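PDB 1SXR: peptidoglycan recognition protein SA CG11709-PA from Drosophila melanogaster, which binds peptidoglycan of Gram-positive bacteria and activates the Toll pathway of innate immunity. Local coordinates for residues 20-24 against 58-62; 11-15 against 130-134; 98-102 against 152-156. All coordinates share one frame; numbering follows the deposited sequence.

Interaction 1 (20-24 against 58-62); sequences WGGKP and LQNMQ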
loop_
_atom_site.group_PDB
_atom_site.type_symbol
_atom_site.label_atom_id
_atom_site.label_comp_id
_atom_site.label_asym_id
_atom_site.label_seq_id
_atom_site.Cartn_x
_atom_site.Cartn_y
_atom_site.Cartn_z
ATOM N N TRP A 20 -1.631 -16.354 0.986
ATOM C CA TRP A 20 -0.184 -16.227 1.241
ATOM C C TRP A 20 0.262 -16.706 2.603
ATOM O O TRP A 20 1.437 -16.574 2.975
ATOM C CB TRP A 20 0.384 -14.837 0.908
ATOM C CG TRP A 20 -0.214 -13.613 1.574
ATOM C CD1 TRP A 20 -1.154 -12.771 1.052
ATOM C CD2 TRP A 20 0.194 -13.010 2.828
ATOM N NE1 TRP A 20 -1.398 -11.722 1.914
ATOM C CE2 TRP A 20 -0.579 -11.837 3.002
ATOM C CE3 TRP A 20 1.117 -13.356 3.833
ATOM C CZ2 TRP A 20 -0.459 -11.005 4.142
ATOM C CZ3 TRP A 20 1.228 -12.522 4.974
ATOM C CH2 TRP A 20 0.443 -11.375 5.111
ATOM N N GLY A 21 -0.655 -17.296 3.358
ATOM C CA GLY A 21 -0.272 -17.881 4.645
ATOM C C GLY A 21 -0.222 -16.875 5.782
ATOM O O GLY A 21 0.427 -17.102 6.815
ATOM N N GLY A 22 -0.885 -15.754 5.583
ATOM C CA GLY A 22 -0.868 -14.681 6.584
ATOM C C GLY A 22 -1.800 -14.977 7.744
ATOM O O GLY A 22 -2.747 -15.784 7.620
ATOM N N LYS A 23 -1.531 -14.325 8.868
ATOM C CA LYS A 23 -2.299 -14.495 10.106
ATOM C C LYS A 23 -3.392 -13.436 10.204
ATOM O O LYS A 23 -3.332 -12.403 9.541
ATOM C CB LYS A 23 -1.380 -14.352 11.331
ATOM C CG LYS A 23 -0.342 -15.461 11.393
ATOM C CD LYS A 23 0.499 -15.447 12.651
ATOM C CE LYS A 23 1.171 -16.810 12.817
ATOM N NZ LYS A 23 2.488 -16.761 13.526
ATOM N N PRO A 24 -4.401 -13.670 11.035
ATOM C CA PRO A 24 -5.444 -12.665 11.222
ATOM C C PRO A 24 -4.910 -11.362 11.814
ATOM O O PRO A 24 -3.891 -11.369 12.504
ATOM C CB PRO A 24 -6.399 -13.332 12.233
ATOM C CG PRO A 24 -6.119 -14.797 12.050
ATOM C CD PRO A 24 -4.637 -14.891 11.834
ATOM N N LEU A 58 6.192 -12.070 3.084
ATOM C CA LEU A 58 5.065 -11.359 3.648
ATOM C C LEU A 58 4.749 -11.893 5.055
ATOM O O LEU A 58 4.362 -11.135 5.946
ATOM C CB LEU A 58 3.839 -11.514 2.732
ATOM C CG LEU A 58 4.003 -10.791 1.395
ATOM C CD1 LEU A 58 2.910 -11.303 0.415
ATOM C CD2 LEU A 58 3.946 -9.253 1.570
ATOM N N GLN A 59 4.879 -13.202 5.234
ATOM C CA GLN A 59 4.663 -13.768 6.582
ATOM C C GLN A 59 5.587 -13.146 7.626
ATOM O O GLN A 59 5.158 -12.804 8.747
ATOM C CB GLN A 59 4.820 -15.296 6.573
ATOM C CG GLN A 59 3.705 -15.993 5.776
ATOM C CD GLN A 59 4.082 -17.411 5.459
ATOM O OE1 GLN A 59 4.929 -18.000 6.135
ATOM N NE2 GLN A 59 3.463 -17.977 4.447
ATOM N N ASN A 60 6.853 -13.008 7.269
ATOM C CA ASN A 60 7.807 -12.430 8.223
ATOM C C ASN A 60 7.675 -10.913 8.336
ATOM O O ASN A 60 7.879 -10.335 9.425
ATOM C CB ASN A 60 9.207 -12.888 7.864
ATOM C CG ASN A 60 9.397 -14.356 8.158
ATOM O OD1 ASN A 60 9.067 -14.819 9.255
ATOM N ND2 ASN A 60 9.885 -15.096 7.183
ATOM N N MET A 61 7.291 -10.254 7.239
ATOM C CA MET A 61 6.996 -8.826 7.367
ATOM C C MET A 61 5.818 -8.611 8.328
ATOM O O MET A 61 5.827 -7.714 9.173
ATOM C CB MET A 61 6.691 -8.208 5.991
ATOM C CG MET A 61 6.577 -6.713 6.072
ATOM S SD MET A 61 6.197 -5.960 4.481
ATOM C CE MET A 61 7.175 -6.921 3.355
ATOM N N GLN A 62 4.756 -9.390 8.158
ATOM C CA GLN A 62 3.646 -9.353 9.097
ATOM C C GLN A 62 4.061 -9.602 10.562
ATOM O O GLN A 62 3.615 -8.886 11.462
ATOM C CB GLN A 62 2.542 -10.331 8.662
ATOM C CG GLN A 62 1.312 -10.195 9.547
ATOM C CD GLN A 62 0.279 -11.237 9.234
ATOM O OE1 GLN A 62 0.604 -12.419 9.086
ATOM N NE2 GLN A 62 -0.965 -10.806 9.139
#

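Interaction 2 (11-15 against 130-134); sequences CPTIK and DLLAC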
loop_
_atom_site.group_PDB
_atom_site.type_symbol
_atom_site.label_atom_id
_atom_site.label_comp_id
_atom_site.label_asym_id
_atom_site.label_seq_id
_atom_site.Cartn_x
_atom_site.Cartn_y
_atom_site.Cartn_z
ATOM N N CYS A 11 -10.267 -5.386 -13.094
ATOM C CA CYS A 11 -10.105 -5.723 -11.644
ATOM C C CYS A 11 -9.083 -6.848 -11.441
ATOM O O CYS A 11 -9.311 -7.974 -11.875
ATOM C CB CYS A 11 -11.461 -6.095 -11.015
ATOM S SG CYS A 11 -12.459 -4.694 -10.380
ATOM N N PRO A 12 -7.966 -6.563 -10.766
ATOM C CA PRO A 12 -6.953 -7.594 -10.530
ATOM C C PRO A 12 -7.465 -8.620 -9.521
ATOM O O PRO A 12 -8.323 -8.301 -8.704
ATOM C CB PRO A 12 -5.765 -6.806 -9.963
ATOM C CG PRO A 12 -6.337 -5.552 -9.393
ATOM C CD PRO A 12 -7.605 -5.269 -10.153
ATOM N N THR A 13 -6.965 -9.848 -9.574
ATOM C CA THR A 13 -7.383 -10.841 -8.601
ATOM C C THR A 13 -6.472 -10.720 -7.375
ATOM O O THR A 13 -5.266 -10.878 -7.482
ATOM C CB THR A 13 -7.333 -12.258 -9.217
ATOM O OG1 THR A 13 -7.517 -13.248 -8.194
ATOM C CG2 THR A 13 -5.950 -12.555 -9.791
ATOM N N ILE A 14 -7.047 -10.415 -6.220
ATOM C CA ILE A 14 -6.222 -10.135 -5.042
ATOM C C ILE A 14 -5.894 -11.415 -4.298
ATOM O O ILE A 14 -6.758 -12.268 -4.083
ATOM C CB ILE A 14 -6.941 -9.147 -4.130
ATOM C CG1 ILE A 14 -7.093 -7.803 -4.849
ATOM C CG2 ILE A 14 -6.160 -8.978 -2.836
ATOM C CD1 ILE A 14 -7.919 -6.796 -4.076
ATOM N N LYS A 15 -4.627 -11.573 -3.928
ATOM C CA LYS A 15 -4.224 -12.747 -3.177
ATOM C C LYS A 15 -4.496 -12.464 -1.707
ATOM O O LYS A 15 -3.768 -11.703 -1.051
ATOM C CB LYS A 15 -2.750 -13.065 -3.418
ATOM C CG LYS A 15 -2.483 -14.036 -4.576
ATOM C CD LYS A 15 -3.298 -13.675 -5.791
ATOM C CE LYS A 15 -2.899 -14.481 -7.010
ATOM N NZ LYS A 15 -3.308 -13.732 -8.249
ATOM N N ASP A 130 -4.571 -0.864 -12.140
ATOM C CA ASP A 130 -5.777 -1.706 -12.164
ATOM C C ASP A 130 -6.440 -1.769 -10.799
ATOM O O ASP A 130 -7.659 -1.765 -10.703
ATOM C CB ASP A 130 -5.468 -3.126 -12.609
ATOM C CG ASP A 130 -4.986 -3.205 -14.043
ATOM O OD1 ASP A 130 -5.065 -2.187 -14.770
ATOM O OD2 ASP A 130 -4.505 -4.254 -14.512
ATOM N N LEU A 131 -5.633 -1.842 -9.741
ATOM C CA LEU A 131 -6.185 -1.881 -8.375
ATOM C C LEU A 131 -6.973 -0.597 -8.012
ATOM O O LEU A 131 -8.041 -0.651 -7.379
ATOM C CB LEU A 131 -5.060 -2.162 -7.347
ATOM C CG LEU A 131 -5.483 -2.301 -5.873
ATOM C CD1 LEU A 131 -6.377 -3.522 -5.633
ATOM C CD2 LEU A 131 -4.228 -2.374 -4.999
ATOM N N LEU A 132 -6.417 0.551 -8.392
ATOM C CA LEU A 132 -7.049 1.832 -8.132
ATOM C C LEU A 132 -8.355 1.930 -8.891
ATOM O O LEU A 132 -9.366 2.352 -8.334
ATOM C CB LEU A 132 -6.124 2.965 -8.539
ATOM C CG LEU A 132 -4.872 2.990 -7.664
ATOM C CD1 LEU A 132 -3.878 4.014 -8.172
ATOM C CD2 LEU A 132 -5.227 3.230 -6.227
ATOM N N ALA A 133 -8.348 1.505 -10.151
ATOM C CA ALA A 133 -9.563 1.674 -10.945
ATOM C C ALA A 133 -10.638 0.750 -10.420
ATOM O O ALA A 133 -11.813 1.097 -10.409
ATOM C CB ALA A 133 -9.282 1.370 -12.406
ATOM N N CYS A 134 -10.236 -0.450 -10.008
ATOM C CA CYS A 134 -11.150 -1.400 -9.420
ATOM C C CYS A 134 -11.729 -0.881 -8.102
ATOM O O CYS A 134 -12.935 -1.012 -7.843
ATOM C CB CYS A 134 -10.417 -2.730 -9.220
ATOM S SG CYS A 134 -11.524 -4.051 -8.690
#

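Interaction 3 (98-102 against 152-156); sequences HTYGY and QVIST. With SO4 (sulfate ion), chain C.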
loop_
_atom_site.group_PDB
_atom_site.type_symbol
_atom_site.label_atom_id
_atom_site.label_comp_id
_atom_site.label_asym_id
_atom_site.label_seq_id
_atom_site.Cartn_x
_atom_site.Cartn_y
_atom_site.Cartn_z
ATOM N N HIS A 98 0.451 2.510 7.896
ATOM C CA HIS A 98 1.502 2.895 6.941
ATOM C C HIS A 98 1.853 4.378 6.924
ATOM O O HIS A 98 2.987 4.712 6.563
ATOM C CB HIS A 98 1.080 2.487 5.529
ATOM C CG HIS A 98 -0.310 2.922 5.215
ATOM N ND1 HIS A 98 -0.612 4.190 4.752
ATOM C CD2 HIS A 98 -1.498 2.299 5.429
ATOM C CE1 HIS A 98 -1.928 4.314 4.667
ATOM N NE2 HIS A 98 -2.485 3.175 5.052
ATOM N N THR A 99 0.917 5.266 7.269
ATOM C CA THR A 99 1.142 6.697 7.105
ATOM C C THR A 99 0.386 7.472 8.156
ATOM O O THR A 99 -0.828 7.634 8.011
ATOM C CB THR A 99 0.585 7.157 5.759
ATOM O OG1 THR A 99 1.074 6.298 4.723
ATOM C CG2 THR A 99 1.116 8.555 5.389
ATOM N N TYR A 100 1.084 7.983 9.172
ATOM C CA TYR A 100 0.412 8.788 10.178
ATOM C C TYR A 100 -0.428 9.900 9.547
ATOM O O TYR A 100 0.041 10.649 8.665
ATOM C CB TYR A 100 1.430 9.415 11.153
ATOM C CG TYR A 100 0.797 10.561 11.933
ATOM C CD1 TYR A 100 -0.056 10.296 12.965
ATOM C CD2 TYR A 100 1.030 11.900 11.593
ATOM C CE1 TYR A 100 -0.682 11.305 13.665
ATOM C CE2 TYR A 100 0.405 12.946 12.298
ATOM C CZ TYR A 100 -0.454 12.627 13.340
ATOM O OH TYR A 100 -1.093 13.634 14.069
ATOM N N GLY A 101 -1.690 9.987 9.980
ATOM C CA GLY A 101 -2.590 11.027 9.471
ATOM C C GLY A 101 -3.402 10.573 8.275
ATOM O O GLY A 101 -4.402 11.224 7.887
ATOM N N TYR A 102 -2.965 9.464 7.680
ATOM C CA TYR A 102 -3.615 8.918 6.485
ATOM C C TYR A 102 -3.976 7.452 6.613
ATOM O O TYR A 102 -4.233 6.782 5.611
ATOM C CB TYR A 102 -2.774 9.184 5.212
ATOM C CG TYR A 102 -2.864 10.647 4.775
ATOM C CD1 TYR A 102 -3.815 11.054 3.865
ATOM C CD2 TYR A 102 -2.029 11.596 5.325
ATOM C CE1 TYR A 102 -3.919 12.395 3.508
ATOM C CE2 TYR A 102 -2.106 12.940 4.968
ATOM C CZ TYR A 102 -3.067 13.310 4.045
ATOM O OH TYR A 102 -3.190 14.616 3.655
ATOM N N GLN A 152 5.335 12.846 0.938
ATOM C CA GLN A 152 4.689 14.172 0.887
ATOM C C GLN A 152 4.071 14.568 2.211
ATOM O O GLN A 152 3.819 15.755 2.442
ATOM C CB GLN A 152 3.617 14.213 -0.203
ATOM C CG GLN A 152 4.156 14.035 -1.592
ATOM C CD GLN A 152 3.051 14.099 -2.625
ATOM O OE1 GLN A 152 2.640 13.078 -3.178
ATOM N NE2 GLN A 152 2.541 15.321 -2.882
ATOM N N VAL A 153 3.803 13.594 3.083
ATOM C CA VAL A 153 3.046 13.859 4.314
ATOM C C VAL A 153 3.699 13.404 5.627
ATOM O O VAL A 153 3.299 13.859 6.692
ATOM C CB VAL A 153 1.606 13.321 4.208
ATOM C CG1 VAL A 153 0.879 14.059 3.064
ATOM C CG2 VAL A 153 1.621 11.807 3.914
ATOM N N ILE A 154 4.666 12.490 5.558
ATOM C CA ILE A 154 5.421 12.127 6.767
ATOM C C ILE A 154 6.904 12.140 6.440
ATOM O O ILE A 154 7.296 12.296 5.283
ATOM C CB ILE A 154 4.994 10.736 7.361
ATOM C CG1 ILE A 154 5.238 9.618 6.346
ATOM C CG2 ILE A 154 3.515 10.750 7.829
ATOM C CD1 ILE A 154 4.979 8.245 6.925
ATOM N N SER A 155 7.733 12.034 7.470
ATOM C CA SER A 155 9.171 12.068 7.280
ATOM C C SER A 155 9.680 10.706 6.837
ATOM O O SER A 155 9.969 9.843 7.661
ATOM C CB SER A 155 9.889 12.501 8.566
ATOM O OG SER A 155 9.559 13.838 8.895
ATOM N N THR A 156 9.753 10.518 5.526
ATOM C CA THR A 156 10.167 9.248 4.936
ATOM C C THR A 156 10.675 9.499 3.527
ATOM O O THR A 156 10.311 10.506 2.901
ATOM C CB THR A 156 8.964 8.251 4.914
ATOM O OG1 THR A 156 9.387 6.969 4.390
ATOM C CG2 THR A 156 7.886 8.709 3.936
HETATM S S SO4 C . -4.445 8.072 11.619
HETATM O O1 SO4 C . -4.611 8.369 10.206
HETATM O O2 SO4 C . -3.099 7.617 11.857
HETATM O O3 SO4 C . -5.304 6.982 11.997
HETATM O O4 SO4 C . -4.653 9.280 12.381
HETATM O O HOH W 1 0.362 13.231 7.918
#

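Interaction 1 (20-24 against 58-62)
Trp20 lays its indole against helix 50-67, with Leu58 over one face. Leu58 CB sits 3.8 Å from the centroid of the six-membered ring of Trp20, a CH-pi contact. Leu58 CD1 reaches on toward the five-membered half. The opposite face of the same indole is met by Gly22 CA, because the chain folds back over its own ring, and a CB at Gly22 would clash with Trp20 CH2. CG of Trp20 lies between its backbone N and carbonyl carbon (chi1 57°), a crowded position that turns the ring onto Leu58 CB, and Trp20 NE1 is bonded to Glu88 O.

The fold back begins where helix 17-20 stops: Gly21, with positive phi, ends it in a Schellman motif. Next to it, Gln59 NE2 bonds to Trp20 O at 2.9 Å in a nearly straight line (177°), with the oxygen in the Gln59 amide plane. One turn further along helix 50-67, Gln62 falls within residues 61-64, which are inferred to bind peptidoglycan; here its amide is engaged by the backbone of Lys23 and by Asp73.

Gln62 reads the backbone of Lys23 with both ends of that amide. Lys23 N donates to Gln62 OE1 at 2.9 Å, in the carbonyl plane and on a lone pair, while Gln62 NE2 returns a bond to Lys23 O, also 2.9 Å but bent to 149°. An extended chain with CG anti to the backbone N carries the amide out to the Lys23 backbone. Gln62 NE2 also bonds to Asp73 OD1, and Lys17 NZ reaches Lys23 O, so two partners converge on that carbonyl.

Interaction 2 (11-15 against 130-134)
Cys11 and Cys134 are joined by a disulfide, SG to SG 2.0 Å, whose chi3 of 93° is near the usual 90° in the conformer described. Followed outward from the backbone, the side chain of Cys134 first places CB against the N-terminal segment: this carbon lies 3.9 Å from Pro12 CD and at a similar distance from Cys11 CA. Its SG then stands opposite the helical N across the CA-CB bond (chi1 -173°), which carries the sulfur off the helix toward the incoming chain, where it closes the covalent link with Cys11 SG. The disulfide is observed directly in this structure, although Cys134 was modelled in two conformers and the geometry here is that of one of them.

Pro12 follows the half-cystine immediately and presses its ring onto the helix backbone. Its CD lies 3.5 Å from Asp130 O, the same carbonyl that accepts the helical bond from Cys134 N, and CG lies 3.8 Å from Leu131 N. The pyrrolidine therefore packs against one turn, between Asp130 CB, which approaches CD and CG, and Cys134 CB. Two residues on, Ile14 CD1 meets Leu131 CD1 at 3.9 Å, the two side chains crossing roughly perpendicular to each other. No hydrogen bond spans the segments; the link is covalent and apolar.

Beyond the disulfide, Lys15 pairs by backbone hydrogen bonds with Val86 and Glu88 at the outer edge of the sheet. Ile14 and Leu131 both touch Phe78, Val86 and Trp92, and Leu131 also reaches Ile109, placing helix 122-137 against strands 78-80, 86-88 and 106-111.

Interaction 3 (98-102 against 152-156)
Residues 99-102 form a type II beta turn, closed by Tyr102 N to Thr99 O at 2.8 Å, and its backbone comes nearest the other loop where the CA atoms of Tyr100 and Ile154 lie 6.9 Å apart. Val153 fits between two side chains of the turn. Its CG2 meets Thr99 CG2 at 3.6 Å, and its CG1 approaches Tyr102 CE2 at 3.7 Å, obliquely to the ring. With CG1 beside the backbone N (chi1 -62°), that methyl is directed to the Tyr102 ring and CG2 into the angle between Thr99 CG2 and the ring. Ile154 CG2 lies 3.6 Å from Tyr100 O, while its CD1 reaches toward His98 O.

The two loops leave the sheet after strands 86-88 and 145-149 in this amidase-like PGRP fold. The second contains Thr156, inferred to interact with peptidoglycan. Direct hydrogen bonds between the segments are absent, but a water donates to Tyr100 O at 2.7 Å and to Val153 O at 3.2 Å, bridging the two carbonyls. It also sits in plane at the Tyr102 ring edge.

Tyr102 OH bonds to the carbonyl of His178, in the C-terminal histidine tag, and its ring stands edge-to-face with Tyr37. A leucine in its place would probably open a gap beside Val153 CG1 and lose the ring contact with Tyr37, the tag carbonyl losing its bond as well. Thr99 OG1 has a 2.7 Å hydrogen bond with His98 ND1 and another with His41 NE2, tying the turn to strand 35-42. Gly101 N makes a weak bond to a sulfate, probably from the crystallisation liquor.

From the N terminus, interaction 2 opens first, at 11-15, and closes only at 130-134, so its loop takes in most of the sheet. Interaction 1 lies wholly within that loop: 20-24 meets 58-62, joining the end of helix 17-20 to helix 50-67. These two contacts touch where Trp20 CD1 packs 3.5 Å from Lys15 O. Interaction 3 starts at 98-102, before interaction 2 has closed, and ends at 152-156, so the two cross along the chain; they lie on opposite sides of its centre. Interactions 1 and 3 follow in series. Together they tie the N-terminal segment to two helices and the loop after strand 86-88 to that after strand 145-149.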